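Local coordinates for protein thermophilic dibenzothiophene desulfurization enzyme C (Paenibacillus sp. A11-2, PDB 5XDC) that probably oxidises dibenzothiophene to its sulfoxide and then its sulfone, using reduced FMN and molecular oxygen, as a flavin monooxygenase of the DszC family, at residues 250-255 / 343-348; 257-262 / 384-389. All blocks are in the same frame, centred on the assembly; numbering follows the deposited sequence.

Contact 1 of 2, residues 250-255 / 343-348; sequences ITQLIF and SAKIVA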
# COMPACT_ATOMS: atom_id res chain seq x y z
N ILE B 250 -28.70 -3.53 -3.41
CA ILE B 250 -28.99 -4.48 -2.34
C ILE B 250 -28.05 -5.67 -2.42
O ILE B 250 -27.48 -6.11 -1.41
CB ILE B 250 -30.46 -4.94 -2.42
CG1 ILE B 250 -31.38 -3.81 -1.98
CG2 ILE B 250 -30.69 -6.18 -1.57
CD1 ILE B 250 -32.85 -4.08 -2.27
N THR B 251 -27.90 -6.21 -3.61
CA THR B 251 -27.13 -7.44 -3.80
C THR B 251 -25.64 -7.17 -3.64
O THR B 251 -24.92 -7.97 -3.05
CB THR B 251 -27.45 -8.03 -5.16
OG1 THR B 251 -28.83 -8.41 -5.20
CG2 THR B 251 -26.59 -9.27 -5.46
N GLN B 252 -25.17 -6.04 -4.16
CA GLN B 252 -23.76 -5.69 -4.01
C GLN B 252 -23.42 -5.42 -2.55
O GLN B 252 -22.29 -5.69 -2.12
CB GLN B 252 -23.44 -4.50 -4.91
CG GLN B 252 -23.48 -4.84 -6.37
CD GLN B 252 -22.21 -5.56 -6.82
OE1 GLN B 252 -21.12 -5.24 -6.36
NE2 GLN B 252 -22.35 -6.54 -7.70
N LEU B 253 -24.38 -4.96 -1.75
CA LEU B 253 -24.13 -4.82 -0.31
C LEU B 253 -24.20 -6.16 0.42
O LEU B 253 -23.53 -6.32 1.45
CB LEU B 253 -25.09 -3.81 0.31
CG LEU B 253 -24.70 -3.30 1.70
CD1 LEU B 253 -23.41 -2.53 1.67
CD2 LEU B 253 -25.80 -2.41 2.27
N ILE B 254 -24.97 -7.13 -0.09
CA ILE B 254 -24.87 -8.50 0.42
C ILE B 254 -23.44 -9.00 0.26
O ILE B 254 -22.84 -9.53 1.21
CB ILE B 254 -25.87 -9.43 -0.30
CG1 ILE B 254 -27.30 -9.09 0.14
CG2 ILE B 254 -25.57 -10.88 -0.00
CD1 ILE B 254 -28.38 -9.76 -0.73
N PHE B 255 -22.87 -8.85 -0.94
CA PHE B 255 -21.49 -9.29 -1.16
C PHE B 255 -20.54 -8.59 -0.20
O PHE B 255 -19.62 -9.22 0.36
CB PHE B 255 -21.08 -9.00 -2.60
CG PHE B 255 -21.94 -9.68 -3.66
CD1 PHE B 255 -22.69 -10.79 -3.35
CD2 PHE B 255 -21.94 -9.21 -4.97
CE1 PHE B 255 -23.47 -11.42 -4.33
CE2 PHE B 255 -22.71 -9.83 -5.95
CZ PHE B 255 -23.47 -10.94 -5.62
N SER B 343 -18.74 2.00 -2.74
CA SER B 343 -17.65 2.44 -1.88
C SER B 343 -17.39 1.44 -0.76
O SER B 343 -16.24 1.06 -0.51
CB SER B 343 -17.97 3.81 -1.29
OG SER B 343 -18.03 4.82 -2.28
N ALA B 344 -18.45 0.99 -0.09
CA ALA B 344 -18.30 -0.01 0.96
C ALA B 344 -17.70 -1.30 0.41
O ALA B 344 -16.83 -1.91 1.05
CB ALA B 344 -19.64 -0.27 1.63
N LYS B 345 -18.14 -1.72 -0.78
CA LYS B 345 -17.61 -2.95 -1.36
C LYS B 345 -16.13 -2.82 -1.68
O LYS B 345 -15.37 -3.78 -1.49
CB LYS B 345 -18.38 -3.31 -2.62
CG LYS B 345 -18.12 -4.73 -3.10
CD LYS B 345 -18.65 -4.93 -4.48
CE LYS B 345 -18.43 -6.34 -4.93
NZ LYS B 345 -18.76 -6.47 -6.35
N ILE B 346 -15.72 -1.67 -2.22
CA ILE B 346 -14.31 -1.44 -2.56
C ILE B 346 -13.43 -1.60 -1.32
O ILE B 346 -12.43 -2.33 -1.32
CB ILE B 346 -14.14 -0.06 -3.20
CG1 ILE B 346 -14.79 -0.02 -4.59
CG2 ILE B 346 -12.65 0.33 -3.29
CD1 ILE B 346 -15.07 1.38 -5.08
N VAL B 347 -13.81 -0.91 -0.24
CA VAL B 347 -13.02 -0.97 0.99
C VAL B 347 -13.01 -2.38 1.56
O VAL B 347 -11.97 -2.88 1.99
CB VAL B 347 -13.57 0.07 1.99
CG1 VAL B 347 -12.91 -0.11 3.35
CG2 VAL B 347 -13.36 1.47 1.46
N ALA B 348 -14.17 -3.04 1.58
CA ALA B 348 -14.25 -4.40 2.11
C ALA B 348 -13.44 -5.39 1.29
O ALA B 348 -12.82 -6.30 1.85
CB ALA B 348 -15.70 -4.86 2.17
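Lys345 reaches across to Gln252 and gives its ammonium group to the side-chain amide oxygen, with NZ 2.7 Å from OE1 of Gln252. The bond lies in the carbonyl plane, on a lone pair, at a C=O...N angle of 132°. The two side chains approach it differently: the lysine runs out fully extended, its CG anti to the backbone N (chi1 -166°), whereas the glutamine bends at chi2, which swings its amide toward the neighbouring helix. The lysine's aliphatic end is also close, CD lying 3.1 Å from OE1 of Gln252. Beside this bond stands the Phe255 ring, with NZ of Lys345 near the ring plane at its edge, 4.4 Å from CD2; this position, away from the ring face, does not make a cation-pi pair. A small apolar touch completes the contact, where CD1 of Leu253 lies 4.4 Å from CB of Ala344.

The second shell fixes both polar ends. Asp389 forms a salt bridge with Lys345 through OD2, probably offsetting the lysine's charge, and probably accepts a hydrogen bond from the Gln252 amide NE2 through OD1, so the three appear to close a buried polar ring. Helix 391-404 packs against Gln252, while Ala304 and Val308 of a second subunit pack on Ser343, Ile346 and Val347 of segment 343-348.

The segments belong to helices 247-276 and 331-363, whose local axes run nearly parallel, at 20° and 9.2 Å apart. Long packed helices of this kind form the C-terminal helical domain of the acyl-CoA dehydrogenase fold, and here the lysine-glutamine bond joins two of them beside the flavin-binding region, close to Tyr93 and Tyr413, which bind FMN in another structure of this enzyme, though this chain holds no flavin.

Contact 2 of 2, residues 257-262 / 384-389; sequences HLYLGI and THTLHD. With IND (indole), chain J.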
# COMPACT_ATOMS: atom_id res chain seq x y z
N HIS B 257 -21.04 -7.56 2.79
CA HIS B 257 -21.11 -8.18 4.10
C HIS B 257 -20.51 -9.59 4.13
O HIS B 257 -20.05 -10.04 5.19
CB HIS B 257 -22.56 -8.16 4.57
CG HIS B 257 -22.99 -6.82 5.07
ND1 HIS B 257 -23.41 -5.81 4.23
CD2 HIS B 257 -23.01 -6.30 6.32
CE1 HIS B 257 -23.68 -4.73 4.94
NE2 HIS B 257 -23.45 -5.00 6.21
N LEU B 258 -20.51 -10.31 3.01
CA LEU B 258 -19.73 -11.55 2.95
C LEU B 258 -18.26 -11.25 3.20
O LEU B 258 -17.60 -11.95 3.98
CB LEU B 258 -19.89 -12.23 1.58
CG LEU B 258 -21.28 -12.72 1.19
CD1 LEU B 258 -21.22 -13.37 -0.17
CD2 LEU B 258 -21.81 -13.70 2.24
N TYR B 259 -17.75 -10.20 2.56
CA TYR B 259 -16.33 -9.87 2.67
C TYR B 259 -15.99 -9.37 4.07
O TYR B 259 -14.97 -9.77 4.64
CB TYR B 259 -15.92 -8.85 1.61
CG TYR B 259 -16.34 -9.25 0.21
CD1 TYR B 259 -16.55 -10.57 -0.15
CD2 TYR B 259 -16.53 -8.28 -0.75
CE1 TYR B 259 -16.97 -10.91 -1.41
CE2 TYR B 259 -16.96 -8.62 -2.02
CZ TYR B 259 -17.19 -9.93 -2.34
OH TYR B 259 -17.61 -10.23 -3.61
N LEU B 260 -16.85 -8.53 4.65
CA LEU B 260 -16.61 -8.10 6.04
C LEU B 260 -16.71 -9.27 7.01
O LEU B 260 -15.94 -9.35 7.98
CB LEU B 260 -17.61 -7.01 6.42
CG LEU B 260 -17.50 -5.73 5.61
CD1 LEU B 260 -18.66 -4.79 5.98
CD2 LEU B 260 -16.18 -5.03 5.87
N GLY B 261 -17.63 -10.20 6.78
CA GLY B 261 -17.72 -11.36 7.65
C GLY B 261 -16.50 -12.26 7.56
O GLY B 261 -15.97 -12.71 8.59
N ILE B 262 -16.03 -12.53 6.35
CA ILE B 262 -14.82 -13.33 6.19
C ILE B 262 -13.65 -12.65 6.88
O ILE B 262 -12.87 -13.29 7.59
CB ILE B 262 -14.52 -13.58 4.70
CG1 ILE B 262 -15.59 -14.47 4.07
CG2 ILE B 262 -13.14 -14.19 4.52
CD1 ILE B 262 -15.54 -14.50 2.57
N THR B 384 -11.91 -15.94 -4.15
CA THR B 384 -12.86 -16.43 -5.14
C THR B 384 -14.00 -15.44 -5.36
O THR B 384 -14.24 -14.98 -6.48
CB THR B 384 -13.40 -17.80 -4.71
OG1 THR B 384 -12.32 -18.75 -4.65
CG2 THR B 384 -14.43 -18.34 -5.69
N HIS B 385 -14.74 -15.10 -4.30
CA HIS B 385 -15.97 -14.36 -4.57
C HIS B 385 -15.73 -12.89 -4.90
O HIS B 385 -16.55 -12.30 -5.61
CB HIS B 385 -16.95 -14.46 -3.41
CG HIS B 385 -18.32 -14.05 -3.84
ND1 HIS B 385 -18.78 -12.77 -3.65
CD2 HIS B 385 -19.25 -14.68 -4.59
CE1 HIS B 385 -19.98 -12.66 -4.20
NE2 HIS B 385 -20.29 -13.80 -4.78
N THR B 386 -14.65 -12.27 -4.41
CA THR B 386 -14.40 -10.88 -4.73
C THR B 386 -14.25 -10.65 -6.24
O THR B 386 -14.32 -9.50 -6.69
CB THR B 386 -13.13 -10.35 -4.03
OG1 THR B 386 -12.03 -11.23 -4.27
CG2 THR B 386 -13.34 -10.16 -2.54
N LEU B 387 -14.04 -11.72 -7.02
CA LEU B 387 -13.93 -11.65 -8.46
C LEU B 387 -15.28 -11.66 -9.16
O LEU B 387 -15.32 -11.58 -10.40
CB LEU B 387 -13.09 -12.83 -8.97
CG LEU B 387 -11.69 -12.92 -8.36
CD1 LEU B 387 -11.04 -14.23 -8.73
CD2 LEU B 387 -10.83 -11.76 -8.82
N HIS B 388 -16.38 -11.76 -8.41
CA HIS B 388 -17.71 -11.80 -9.01
C HIS B 388 -17.86 -10.75 -10.10
O HIS B 388 -18.36 -11.03 -11.20
CB HIS B 388 -18.76 -11.61 -7.90
CG HIS B 388 -20.16 -11.52 -8.41
ND1 HIS B 388 -20.71 -10.35 -8.88
CD2 HIS B 388 -21.13 -12.46 -8.51
CE1 HIS B 388 -21.96 -10.57 -9.25
NE2 HIS B 388 -22.24 -11.84 -9.02
N ASP B 389 -17.48 -9.51 -9.79
CA ASP B 389 -17.40 -8.46 -10.78
C ASP B 389 -16.21 -7.59 -10.40
O ASP B 389 -15.86 -7.52 -9.22
CB ASP B 389 -18.70 -7.64 -10.86
CG ASP B 389 -19.15 -7.10 -9.53
OD1 ASP B 389 -19.86 -7.82 -8.78
OD2 ASP B 389 -18.79 -5.95 -9.24
N1 IND J . -18.41 -18.14 -6.16
C2 IND J . -19.66 -18.58 -6.00
C3 IND J . -20.30 -17.92 -6.89
C4 IND J . -20.00 -16.19 -8.66
C5 IND J . -19.00 -15.40 -9.24
C6 IND J . -17.67 -15.49 -8.79
C7 IND J . -17.34 -16.37 -7.76
C8 IND J . -18.32 -17.16 -7.19
C9 IND J . -19.67 -17.06 -7.65
O HOH W 1 -17.41 -9.03 -6.30
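His385 turns its CG anti to the backbone N (chi1 -164°) and Tyr259 places its CG anti to the carbonyl carbon (chi1 -51°), which brings the phenol and imidazole together rim to rim, their planes at 50°. OH of Tyr259 and ND1 of His385 share a 2.8 Å hydrogen bond whose proton could sit on either atom. Thr386 lies over the phenol: its CG2 is 3.8 Å from the centroid of the Tyr259 ring, almost straight above the ring centre, a CH-pi contact. Leu258 CD1 meets one face of the imidazole and CB of His388 the other. A water lies 3.0 Å from the Tyr259 OH and makes a weak bond to the carbonyl O of Thr386.

Replacing Tyr259 with a phenylalanine would probably leave ND1 of His385 without this partner and free the imidazole to turn more easily. On its far side, NE2 of His385 is bonded to the hydroxyl of Tyr93, an FMN-binding residue, and CD2 of His385 lies 3.7 Å from C8 of the bound indole. His388 ND1 donates to OD1 of Asp389 at 2.7 Å, with OD1 lying close to the plane of the imidazole of His388, whose CD2 approaches the indole. With both nitrogens engaged, one by each tyrosine, the His385 ring is held in a set rotation at the wall of the indole pocket.

How the contacts relate
Contacts 1 and 2 share helix 247-276 and lie with their centres about 8 Å apart; their segments alternate along the sequence. Asp389 of contact 2 joins them: its OD2 is 2.9 Å from NZ of Lys345, a salt bridge, and its OD1 is 3.0 Å from NE2 of Gln252, a probable hydrogen bond. Since OD1 also holds His388, contact 1 lies behind that pocket residue as a second shell. Phe255 forms a further bridge, its CD1 3.4 Å from CE1 of His385 and its CE2 3.5 Å from CE1 of His388. Contact 2 meets the indole directly, whereas in contact 1 the side chain of Phe255 stays about 7 Å from the indole at their nearest atoms.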